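Trilobed Protease (Pyrococcus furiosus, PDB 2GOP) probably cleaves proteins or peptides, and contains a beta-propeller domain with an open Velcro topology. Local coordinates at residues 154-159 and 176-181; 202-207 and 211-216; 220-225 and 230-235. One frame throughout, in Å; residues are numbered along the deposited sequence.

Interaction 1 of 3, residues 154-159 and 176-181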
loop_
_atom_site.group_PDB
_atom_site.type_symbol
_atom_site.label_atom_id
_atom_site.label_comp_id
_atom_site.label_asym_id
_atom_site.label_seq_id
_atom_site.Cartn_x
_atom_site.Cartn_y
_atom_site.Cartn_z
ATOM N N PHE A 154 16.603 6.132 12.351
ATOM C CA PHE A 154 15.932 7.082 13.227
ATOM C C PHE A 154 16.976 8.049 13.813
ATOM O O PHE A 154 17.934 7.621 14.466
ATOM C CB PHE A 154 15.222 6.346 14.371
ATOM C CG PHE A 154 14.094 5.416 13.924
ATOM C CD1 PHE A 154 14.363 4.254 13.215
ATOM C CD2 PHE A 154 12.770 5.691 14.265
ATOM C CE1 PHE A 154 13.336 3.394 12.824
ATOM C CE2 PHE A 154 11.751 4.840 13.876
ATOM C CZ PHE A 154 12.042 3.676 13.160
ATOM N N TRP A 155 16.786 9.347 13.581
ATOM C CA TRP A 155 17.635 10.372 14.174
ATOM C C TRP A 155 16.830 11.252 15.130
ATOM O O TRP A 155 15.735 11.714 14.786
ATOM C CB TRP A 155 18.205 11.307 13.112
ATOM C CG TRP A 155 19.097 10.731 12.072
ATOM C CD1 TRP A 155 20.445 10.641 12.123
ATOM C CD2 TRP A 155 18.713 10.285 10.757
ATOM N NE1 TRP A 155 20.932 10.118 10.942
ATOM C CE2 TRP A 155 19.883 9.896 10.090
ATOM C CE3 TRP A 155 17.483 10.145 10.098
ATOM C CZ2 TRP A 155 19.868 9.378 8.790
ATOM C CZ3 TRP A 155 17.471 9.639 8.813
ATOM C CH2 TRP A 155 18.656 9.248 8.177
ATOM N N ILE A 156 17.379 11.507 16.312
ATOM C CA ILE A 156 16.867 12.569 17.167
ATOM C C ILE A 156 17.858 13.720 17.092
ATOM O O ILE A 156 19.023 13.569 17.455
ATOM C CB ILE A 156 16.682 12.115 18.621
ATOM C CG1 ILE A 156 15.696 10.941 18.683
ATOM C CG2 ILE A 156 16.146 13.256 19.482
ATOM C CD1 ILE A 156 15.350 10.518 20.107
ATOM N N PHE A 157 17.396 14.847 16.569
ATOM C CA PHE A 157 18.203 16.040 16.473
ATOM C C PHE A 157 17.753 17.042 17.533
ATOM O O PHE A 157 16.559 17.227 17.768
ATOM C CB PHE A 157 18.084 16.664 15.081
ATOM C CG PHE A 157 19.096 17.736 14.827
ATOM C CD1 PHE A 157 20.350 17.416 14.319
ATOM C CD2 PHE A 157 18.818 19.063 15.131
ATOM C CE1 PHE A 157 21.291 18.400 14.102
ATOM C CE2 PHE A 157 19.771 20.051 14.921
ATOM C CZ PHE A 157 20.997 19.718 14.406
ATOM N N ASP A 158 18.731 17.688 18.158
ATOM C CA ASP A 158 18.498 18.646 19.224
ATOM C C ASP A 158 18.840 20.030 18.708
ATOM O O ASP A 158 19.984 20.294 18.351
ATOM C CB ASP A 158 19.390 18.281 20.414
ATOM C CG ASP A 158 19.292 19.272 21.565
ATOM O OD1 ASP A 158 18.400 20.143 21.559
ATOM O OD2 ASP A 158 20.135 19.176 22.483
ATOM N N THR A 159 17.855 20.920 18.671
ATOM C CA THR A 159 18.084 22.289 18.184
ATOM C C THR A 159 18.883 23.156 19.171
ATOM O O THR A 159 19.466 24.162 18.780
ATOM C CB THR A 159 16.754 23.004 17.849
ATOM O OG1 THR A 159 15.968 23.149 19.037
ATOM C CG2 THR A 159 15.984 22.228 16.810
ATOM N N GLY A 176 8.126 5.467 13.234
ATOM C CA GLY A 176 8.211 5.899 14.640
ATOM C C GLY A 176 7.498 7.200 14.885
ATOM O O GLY A 176 7.364 8.020 13.962
ATOM N N ILE A 177 7.019 7.375 16.124
ATOM C CA ILE A 177 6.387 8.615 16.562
ATOM C C ILE A 177 6.839 8.946 17.976
ATOM O O ILE A 177 7.265 8.056 18.719
ATOM C CB ILE A 177 4.829 8.533 16.529
ATOM C CG1 ILE A 177 4.322 7.400 17.423
ATOM C CG2 ILE A 177 4.305 8.313 15.088
ATOM C CD1 ILE A 177 2.860 7.533 17.794
ATOM N N TRP A 178 6.771 10.226 18.343
ATOM C CA TRP A 178 7.062 10.631 19.715
ATOM C C TRP A 178 5.921 10.166 20.619
ATOM O O TRP A 178 4.752 10.221 20.229
ATOM C CB TRP A 178 7.159 12.153 19.847
ATOM C CG TRP A 178 8.414 12.780 19.337
ATOM C CD1 TRP A 178 8.534 13.567 18.234
ATOM C CD2 TRP A 178 9.720 12.710 19.922
ATOM N NE1 TRP A 178 9.824 13.969 18.083
ATOM C CE2 TRP A 178 10.578 13.464 19.105
ATOM C CE3 TRP A 178 10.249 12.078 21.060
ATOM C CZ2 TRP A 178 11.943 13.607 19.377
ATOM C CZ3 TRP A 178 11.614 12.223 21.329
ATOM C CH2 TRP A 178 12.437 12.980 20.488
ATOM N N HIS A 179 6.276 9.706 21.817
ATOM C CA HIS A 179 5.327 9.534 22.909
ATOM C C HIS A 179 5.946 10.194 24.131
ATOM O O HIS A 179 6.708 9.564 24.876
ATOM C CB HIS A 179 5.021 8.063 23.180
ATOM C CG HIS A 179 3.983 7.860 24.243
ATOM N ND1 HIS A 179 2.726 8.435 24.179
ATOM C CD2 HIS A 179 4.016 7.152 25.397
ATOM C CE1 HIS A 179 2.036 8.093 25.253
ATOM N NE2 HIS A 179 2.793 7.309 26.006
ATOM N N ARG A 180 5.603 11.462 24.323
ATOM C CA ARG A 180 6.344 12.373 25.208
ATOM C C ARG A 180 7.836 12.358 24.840
ATOM O O ARG A 180 8.152 12.708 23.711
ATOM C CB ARG A 180 6.033 12.109 26.676
ATOM C CG ARG A 180 4.550 12.385 27.008
ATOM C CD ARG A 180 4.343 12.858 28.433
ATOM N NE ARG A 180 2.938 13.147 28.755
ATOM C CZ ARG A 180 2.279 14.262 28.419
ATOM N NH1 ARG A 180 2.870 15.225 27.721
ATOM N NH2 ARG A 180 1.010 14.418 28.781
ATOM N N ASP A 181 8.737 11.948 25.738
ATOM C CA ASP A 181 10.164 11.908 25.406
ATOM C C ASP A 181 10.639 10.551 24.894
ATOM O O ASP A 181 11.828 10.369 24.613
ATOM C CB ASP A 181 11.004 12.352 26.600
ATOM C CG ASP A 181 11.074 13.867 26.732
ATOM O OD1 ASP A 181 10.996 14.590 25.696
ATOM O OD2 ASP A 181 11.206 14.328 27.876
#
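Trp178, whose indole meets Ile156, gives its backbone N to Glu110 OE1 in a hydrogen bond. This is likely to steady the main chain at the indole's root. Between 154-159 and 176-181 there is only close packing, through two pairs of residues. Ile156 brings two branches to the far corner of the indole. Its CD1 lies 3.8 Å from Trp178 CH2, and its CG2 lies 3.9 Å from the same CH2. CG of Trp178 stands anti to its carbonyl carbon (chi1 -76°), and the long ring bridges a gap that the backbones leave wide, with CA of Ile156 and CA of Trp178 10.3 Å apart. At the other end, Phe154 CE2 comes 3.7 Å from Gly176 N. The backbone of Gly176 sits at the edge of the Phe154 ring, near its plane. A side chain on Gly176 would run into CE2, so the close fit depends on its absence. All four residues are buried. The contact joins two adjacent blades: strand 151-158 is the third of its sheet and strand 175-179 opens the next. Phe154 also stacks on Phe168 of strand 163-171, and Trp178 reaches on to Leu119 of strand 117-123.

Interaction 2 of 3, residues 202-207 and 211-216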
loop_
_atom_site.group_PDB
_atom_site.type_symbol
_atom_site.label_atom_id
_atom_site.label_comp_id
_atom_site.label_asym_id
_atom_site.label_seq_id
_atom_site.Cartn_x
_atom_site.Cartn_y
_atom_site.Cartn_z
ATOM N N ILE A 202 5.613 -3.681 18.087
ATOM C CA ILE A 202 5.692 -2.265 18.476
ATOM C C ILE A 202 6.474 -2.137 19.774
ATOM O O ILE A 202 6.126 -2.755 20.781
ATOM C CB ILE A 202 4.314 -1.623 18.668
ATOM C CG1 ILE A 202 3.461 -1.782 17.400
ATOM C CG2 ILE A 202 4.475 -0.132 19.058
ATOM C CD1 ILE A 202 1.990 -1.457 17.600
ATOM N N TYR A 203 7.533 -1.328 19.725
ATOM C CA TYR A 203 8.423 -1.101 20.855
ATOM C C TYR A 203 8.288 0.325 21.326
ATOM O O TYR A 203 7.801 1.189 20.601
ATOM C CB TYR A 203 9.878 -1.326 20.440
ATOM C CG TYR A 203 10.165 -2.723 19.964
ATOM C CD1 TYR A 203 9.927 -3.092 18.644
ATOM C CD2 TYR A 203 10.688 -3.672 20.830
ATOM C CE1 TYR A 203 10.185 -4.393 18.208
ATOM C CE2 TYR A 203 10.964 -4.963 20.409
ATOM C CZ TYR A 203 10.712 -5.318 19.099
ATOM O OH TYR A 203 10.991 -6.598 18.694
ATOM N N ILE A 204 8.732 0.573 22.548
ATOM C CA ILE A 204 8.932 1.934 23.013
ATOM C C ILE A 204 10.418 2.102 23.363
ATOM O O ILE A 204 11.019 1.242 24.015
ATOM C CB ILE A 204 7.963 2.314 24.175
ATOM C CG1 ILE A 204 7.985 3.836 24.397
ATOM C CG2 ILE A 204 8.306 1.534 25.454
ATOM C CD1 ILE A 204 6.640 4.439 24.826
ATOM N N TRP A 205 10.990 3.212 22.906
ATOM C CA TRP A 205 12.422 3.392 22.838
ATOM C C TRP A 205 12.830 4.656 23.586
ATOM O O TRP A 205 12.188 5.698 23.452
ATOM C CB TRP A 205 12.828 3.500 21.361
ATOM C CG TRP A 205 14.310 3.378 21.081
ATOM C CD1 TRP A 205 14.974 2.253 20.672
ATOM C CD2 TRP A 205 15.294 4.420 21.156
ATOM N NE1 TRP A 205 16.309 2.531 20.500
ATOM C CE2 TRP A 205 16.535 3.849 20.795
ATOM C CE3 TRP A 205 15.253 5.773 21.507
ATOM C CZ2 TRP A 205 17.721 4.585 20.766
ATOM C CZ3 TRP A 205 16.432 6.508 21.484
ATOM C CH2 TRP A 205 17.651 5.912 21.109
ATOM N N GLU A 206 13.887 4.560 24.382
ATOM C CA GLU A 206 14.479 5.735 25.004
ATOM C C GLU A 206 15.928 5.476 25.404
ATOM O O GLU A 206 16.248 4.416 25.946
ATOM C CB GLU A 206 13.669 6.191 26.227
ATOM C CG GLU A 206 14.123 7.552 26.767
ATOM C CD GLU A 206 13.234 8.095 27.888
ATOM O OE1 GLU A 206 12.594 7.289 28.587
ATOM O OE2 GLU A 206 13.198 9.337 28.075
ATOM N N ASP A 207 16.799 6.441 25.101
ATOM C CA ASP A 207 18.192 6.414 25.546
ATOM C C ASP A 207 18.898 5.099 25.214
ATOM O O ASP A 207 19.588 4.525 26.058
ATOM C CB ASP A 207 18.265 6.687 27.051
ATOM C CG ASP A 207 19.701 6.870 27.549
ATOM O OD1 ASP A 207 20.440 7.714 26.988
ATOM O OD2 ASP A 207 20.091 6.165 28.507
ATOM N N GLU A 211 11.679 -1.521 24.789
ATOM C CA GLU A 211 10.813 -2.461 25.450
ATOM C C GLU A 211 9.721 -2.794 24.456
ATOM O O GLU A 211 9.201 -1.893 23.788
ATOM C CB GLU A 211 10.181 -1.758 26.652
ATOM C CG GLU A 211 9.811 -2.644 27.765
ATOM C CD GLU A 211 9.131 -1.898 28.904
ATOM O OE1 GLU A 211 9.196 -0.643 28.972
ATOM O OE2 GLU A 211 8.547 -2.587 29.740
ATOM N N LYS A 212 9.347 -4.061 24.354
ATOM C CA LYS A 212 8.263 -4.431 23.450
ATOM C C LYS A 212 6.932 -4.138 24.132
ATOM O O LYS A 212 6.727 -4.510 25.297
ATOM C CB LYS A 212 8.364 -5.897 23.033
ATOM C CG LYS A 212 7.260 -6.357 22.063
ATOM C CD LYS A 212 7.799 -7.241 20.943
ATOM C CE LYS A 212 8.501 -8.483 21.457
ATOM N NZ LYS A 212 9.041 -9.356 20.382
ATOM N N MET A 213 6.043 -3.451 23.415
ATOM C CA MET A 213 4.686 -3.185 23.903
ATOM C C MET A 213 3.691 -4.158 23.290
ATOM O O MET A 213 2.759 -4.624 23.974
ATOM C CB MET A 213 4.268 -1.745 23.593
ATOM C CG MET A 213 4.923 -0.706 24.503
ATOM S SD MET A 213 4.391 0.992 24.140
ATOM C CE MET A 213 2.735 1.013 24.785
ATOM N N PHE A 214 3.878 -4.460 22.004
ATOM C CA PHE A 214 2.959 -5.335 21.276
ATOM C C PHE A 214 3.719 -6.305 20.390
ATOM O O PHE A 214 4.661 -5.915 19.703
ATOM C CB PHE A 214 1.980 -4.513 20.441
ATOM C CG PHE A 214 1.098 -3.626 21.259
ATOM C CD1 PHE A 214 0.026 -4.153 21.950
ATOM C CD2 PHE A 214 1.357 -2.261 21.363
ATOM C CE1 PHE A 214 -0.795 -3.338 22.715
ATOM C CE2 PHE A 214 0.549 -1.440 22.132
ATOM C CZ PHE A 214 -0.524 -1.981 22.817
ATOM N N GLU A 215 3.290 -7.565 20.414
ATOM C CA GLU A 215 3.906 -8.639 19.636
ATOM C C GLU A 215 2.957 -9.137 18.548
ATOM O O GLU A 215 1.837 -9.529 18.842
ATOM C CB GLU A 215 4.276 -9.796 20.573
ATOM C CG GLU A 215 4.719 -11.072 19.879
ATOM C CD GLU A 215 5.956 -10.899 19.037
ATOM O OE1 GLU A 215 6.776 -10.000 19.326
ATOM O OE2 GLU A 215 6.116 -11.677 18.079
ATOM N N LYS A 216 3.412 -9.115 17.297
ATOM C CA LYS A 216 2.634 -9.623 16.169
ATOM C C LYS A 216 1.167 -9.172 16.207
ATOM O O LYS A 216 0.250 -9.978 16.381
ATOM C CB LYS A 216 2.723 -11.150 16.107
ATOM C CG LYS A 216 2.283 -11.724 14.780
ATOM C CD LYS A 216 2.161 -13.241 14.847
ATOM C CE LYS A 216 1.359 -13.770 13.670
ATOM N NZ LYS A 216 1.273 -15.258 13.703
#
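Ile202 O accepts two backbone hydrogen bonds, from Met213 N at 2.7 Å and from Phe214 N at 3.1 Å. Both donors lie in the carbonyl plane, and the one from Phe214 falls on a lone pair. This is a classic beta bulge: Met213 and Phe214 share Ile202 as partner. Three further backbone bonds pair the antiparallel strands. Ile202 N gives to Phe214 O, Ile204 N to Glu211 O, and Glu211 N to Ile204 O. Glu211 O is also approached by Tyr203 CA in a CA-H...O contact of 3.1 Å.

Apolar packing falls on both faces. Ile202 and Phe214 lie side by side, with Ile202 CD1 3.9 Å from Phe214 CD2. On the same face Ile204 CB touches Met213 SD at 3.8 Å. With CG1 of Ile204 anti to the backbone N (chi1 -167°), its CG2 is left close to Glu211 CB. On the other face the Lys212 chain crosses the Tyr203 ring at a slant, and Lys212 CB lies 3.8 Å from Tyr203 CE2.

The charge contact is local. Lys212, bent at chi2 and chi3, places NZ 2.6 Å from Glu215 OE1 in a salt bridge on the syn side of the carboxylate, 31° out of its plane. It may also ease the closeness of Glu215 to Asp201.

The hairpin forms the outer part of its blade. Strand 200-206 bonds on to strand 182-188, while strand 209-217 is outermost. Ile202 touches Leu231 and Met213 touches Ile229, both on strand 229-233 of the next blade. Phe214 meets Tyr249 of strand 245-249 edge-to-face.

Interaction 3 of 3, residues 220-225 and 230-235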
loop_
_atom_site.group_PDB
_atom_site.type_symbol
_atom_site.label_atom_id
_atom_site.label_comp_id
_atom_site.label_asym_id
_atom_site.label_seq_id
_atom_site.Cartn_x
_atom_site.Cartn_y
_atom_site.Cartn_z
ATOM N N TYR A 220 -0.466 -0.542 13.816
ATOM C CA TYR A 220 0.741 0.167 14.151
ATOM C C TYR A 220 0.391 1.576 14.631
ATOM O O TYR A 220 -0.686 2.092 14.352
ATOM C CB TYR A 220 1.696 0.173 12.957
ATOM C CG TYR A 220 1.120 0.756 11.711
ATOM C CD1 TYR A 220 1.221 2.121 11.455
ATOM C CD2 TYR A 220 0.473 -0.051 10.777
ATOM C CE1 TYR A 220 0.680 2.674 10.292
ATOM C CE2 TYR A 220 -0.068 0.486 9.626
ATOM C CZ TYR A 220 0.040 1.851 9.388
ATOM O OH TYR A 220 -0.484 2.393 8.239
ATOM N N ALA A 221 1.295 2.161 15.404
ATOM C CA ALA A 221 1.059 3.439 16.051
ATOM C C ALA A 221 1.210 4.569 15.042
ATOM O O ALA A 221 2.218 4.634 14.323
ATOM C CB ALA A 221 2.054 3.612 17.237
ATOM N N VAL A 222 0.208 5.447 14.979
ATOM C CA VAL A 222 0.233 6.575 14.045
ATOM C C VAL A 222 0.312 7.946 14.716
ATOM O O VAL A 222 0.672 8.907 14.055
ATOM C CB VAL A 222 -0.969 6.558 13.064
ATOM C CG1 VAL A 222 -0.832 5.401 12.077
ATOM C CG2 VAL A 222 -2.310 6.502 13.824
ATOM N N ASP A 223 -0.032 8.047 16.003
ATOM C CA ASP A 223 -0.003 9.335 16.708
ATOM C C ASP A 223 -0.109 9.126 18.204
ATOM O O ASP A 223 -0.520 8.070 18.650
ATOM C CB ASP A 223 -1.165 10.230 16.241
ATOM C CG ASP A 223 -0.919 11.706 16.494
ATOM O OD1 ASP A 223 0.219 12.076 16.881
ATOM O OD2 ASP A 223 -1.875 12.497 16.311
ATOM N N SER A 224 0.248 10.150 18.969
ATOM C CA SER A 224 0.097 10.132 20.419
ATOM C C SER A 224 -0.213 11.550 20.892
ATOM O O SER A 224 0.297 12.505 20.319
ATOM C CB SER A 224 1.395 9.651 21.082
ATOM O OG SER A 224 1.357 9.863 22.486
ATOM N N ASP A 225 -1.041 11.680 21.931
ATOM C CA ASP A 225 -1.243 12.978 22.593
ATOM C C ASP A 225 -0.453 13.122 23.908
ATOM O O ASP A 225 -0.708 14.039 24.689
ATOM C CB ASP A 225 -2.745 13.266 22.816
ATOM C CG ASP A 225 -3.430 12.270 23.749
ATOM O OD1 ASP A 225 -2.756 11.461 24.434
ATOM O OD2 ASP A 225 -4.681 12.307 23.782
ATOM N N LEU A 230 -2.606 6.331 19.430
ATOM C CA LEU A 230 -3.561 6.027 18.375
ATOM C C LEU A 230 -2.938 4.998 17.434
ATOM O O LEU A 230 -1.847 5.208 16.915
ATOM C CB LEU A 230 -3.925 7.305 17.613
ATOM C CG LEU A 230 -4.972 7.158 16.498
ATOM C CD1 LEU A 230 -6.319 6.667 17.095
ATOM C CD2 LEU A 230 -5.117 8.479 15.724
ATOM N N LEU A 231 -3.658 3.898 17.216
ATOM C CA LEU A 231 -3.196 2.788 16.399
ATOM C C LEU A 231 -4.095 2.639 15.170
ATOM O O LEU A 231 -5.311 2.886 15.227
ATOM C CB LEU A 231 -3.151 1.486 17.223
ATOM C CG LEU A 231 -2.393 1.554 18.568
ATOM C CD1 LEU A 231 -2.970 0.535 19.568
ATOM C CD2 LEU A 231 -0.910 1.336 18.392
ATOM N N TYR A 232 -3.469 2.269 14.055
ATOM C CA TYR A 232 -4.133 2.140 12.765
ATOM C C TYR A 232 -3.891 0.734 12.213
ATOM O O TYR A 232 -2.756 0.262 12.185
ATOM C CB TYR A 232 -3.528 3.172 11.820
ATOM C CG TYR A 232 -4.166 3.314 10.453
ATOM C CD1 TYR A 232 -5.261 4.149 10.257
ATOM C CD2 TYR A 232 -3.626 2.682 9.334
ATOM C CE1 TYR A 232 -5.831 4.318 8.984
ATOM C CE2 TYR A 232 -4.179 2.855 8.068
ATOM C CZ TYR A 232 -5.283 3.676 7.899
ATOM O OH TYR A 232 -5.854 3.844 6.634
ATOM N N GLY A 233 -4.947 0.053 11.779
ATOM C CA GLY A 233 -4.787 -1.276 11.186
ATOM C C GLY A 233 -6.030 -2.126 11.244
ATOM O O GLY A 233 -7.130 -1.611 11.284
ATOM N N LYS A 234 -5.853 -3.440 11.247
ATOM C CA LYS A 234 -6.988 -4.344 11.137
ATOM C C LYS A 234 -7.184 -5.168 12.411
ATOM O O LYS A 234 -6.212 -5.488 13.109
ATOM C CB LYS A 234 -6.840 -5.217 9.891
ATOM C CG LYS A 234 -6.948 -4.388 8.611
ATOM C CD LYS A 234 -6.770 -5.205 7.347
ATOM C CE LYS A 234 -6.915 -4.335 6.098
ATOM N NZ LYS A 234 -5.917 -3.220 6.063
ATOM N N PRO A 235 -8.456 -5.473 12.738
ATOM C CA PRO A 235 -8.829 -6.164 13.976
ATOM C C PRO A 235 -8.017 -7.414 14.292
ATOM O O PRO A 235 -7.681 -8.187 13.391
ATOM C CB PRO A 235 -10.294 -6.547 13.749
ATOM C CG PRO A 235 -10.790 -5.679 12.658
ATOM C CD PRO A 235 -9.631 -5.088 11.933
#
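Three nearly straight backbone hydrogen bonds, each 2.8 Å long, hold this hairpin: Leu230 N to Asp223 O, Val222 N to Leu230 O, and Tyr232 N to Tyr220 O. The bond from Val222 is the straightest, at 171°. Leu230 O takes a second, weak bond from Asp223 N at 3.5 Å. Val222 and Asp223 thus both face Leu230, and the strand carries a classic beta bulge. Tyr220 N gives to Tyr232 O and closes the other end of the pairing.

The same Tyr232 O lies over one face of the Tyr220 ring, 3.5 Å from Tyr220 CD2 and offset toward the rim. The torsion of Tyr220 explains this: CG sits between the backbone N and the carbonyl carbon (chi1 57°), which folds the ring back over the partner strand. The two tyrosines then run side by side in the same direction, their planes at 61°. Tyr220 OH touches Tyr232 CD2 at 3.3 Å. An alanine in place of Tyr220 removes the ring over Tyr232 O, and this would probably leave that oxygen less covered and open a gap beside the Tyr232 ring.

The bulge residue Val222 fills the middle of the packing. Its CG1 presses on Tyr232 CB at 3.5 Å, and its CG2 meets Leu230 CG at 3.8 Å. On the other face, Leu231 CD2 packs on Ala221 CB at 3.9 Å.

Polar ends find partners in the next blade: Tyr232 OH bonds to Val265 O, and Asp223 OD2 to Ile270 N. The chemistry suggests a division of labour. Main-chain bonds set the register, apolar side chains pack on both faces, and the polar tips of Asp223 and Tyr232 tie the hairpin to strand 264-271.

Overall arrangement
The three contacts lie in and between consecutive blades of the propeller. Interaction 1 is buried and has only packing between its segments, though polar bonds nearby also join the blades. Interactions 2 and 3 each pair two strands within one blade by backbone hydrogen bonds, and both contain a classic bulge. Interaction 2 is a surface contact with exposed charged residues, its centre about 22 Å from that of the chain. Interaction 3, its centre about 13 Å from the chain's, is partly buried and carries no salt bridge. Interactions 1 and 2 reach the same sheet, at its first strand and outer hairpin. That sheet meets the next blade through a probable His179-Ser224 hydrogen bond and through Ile202 against Tyr220.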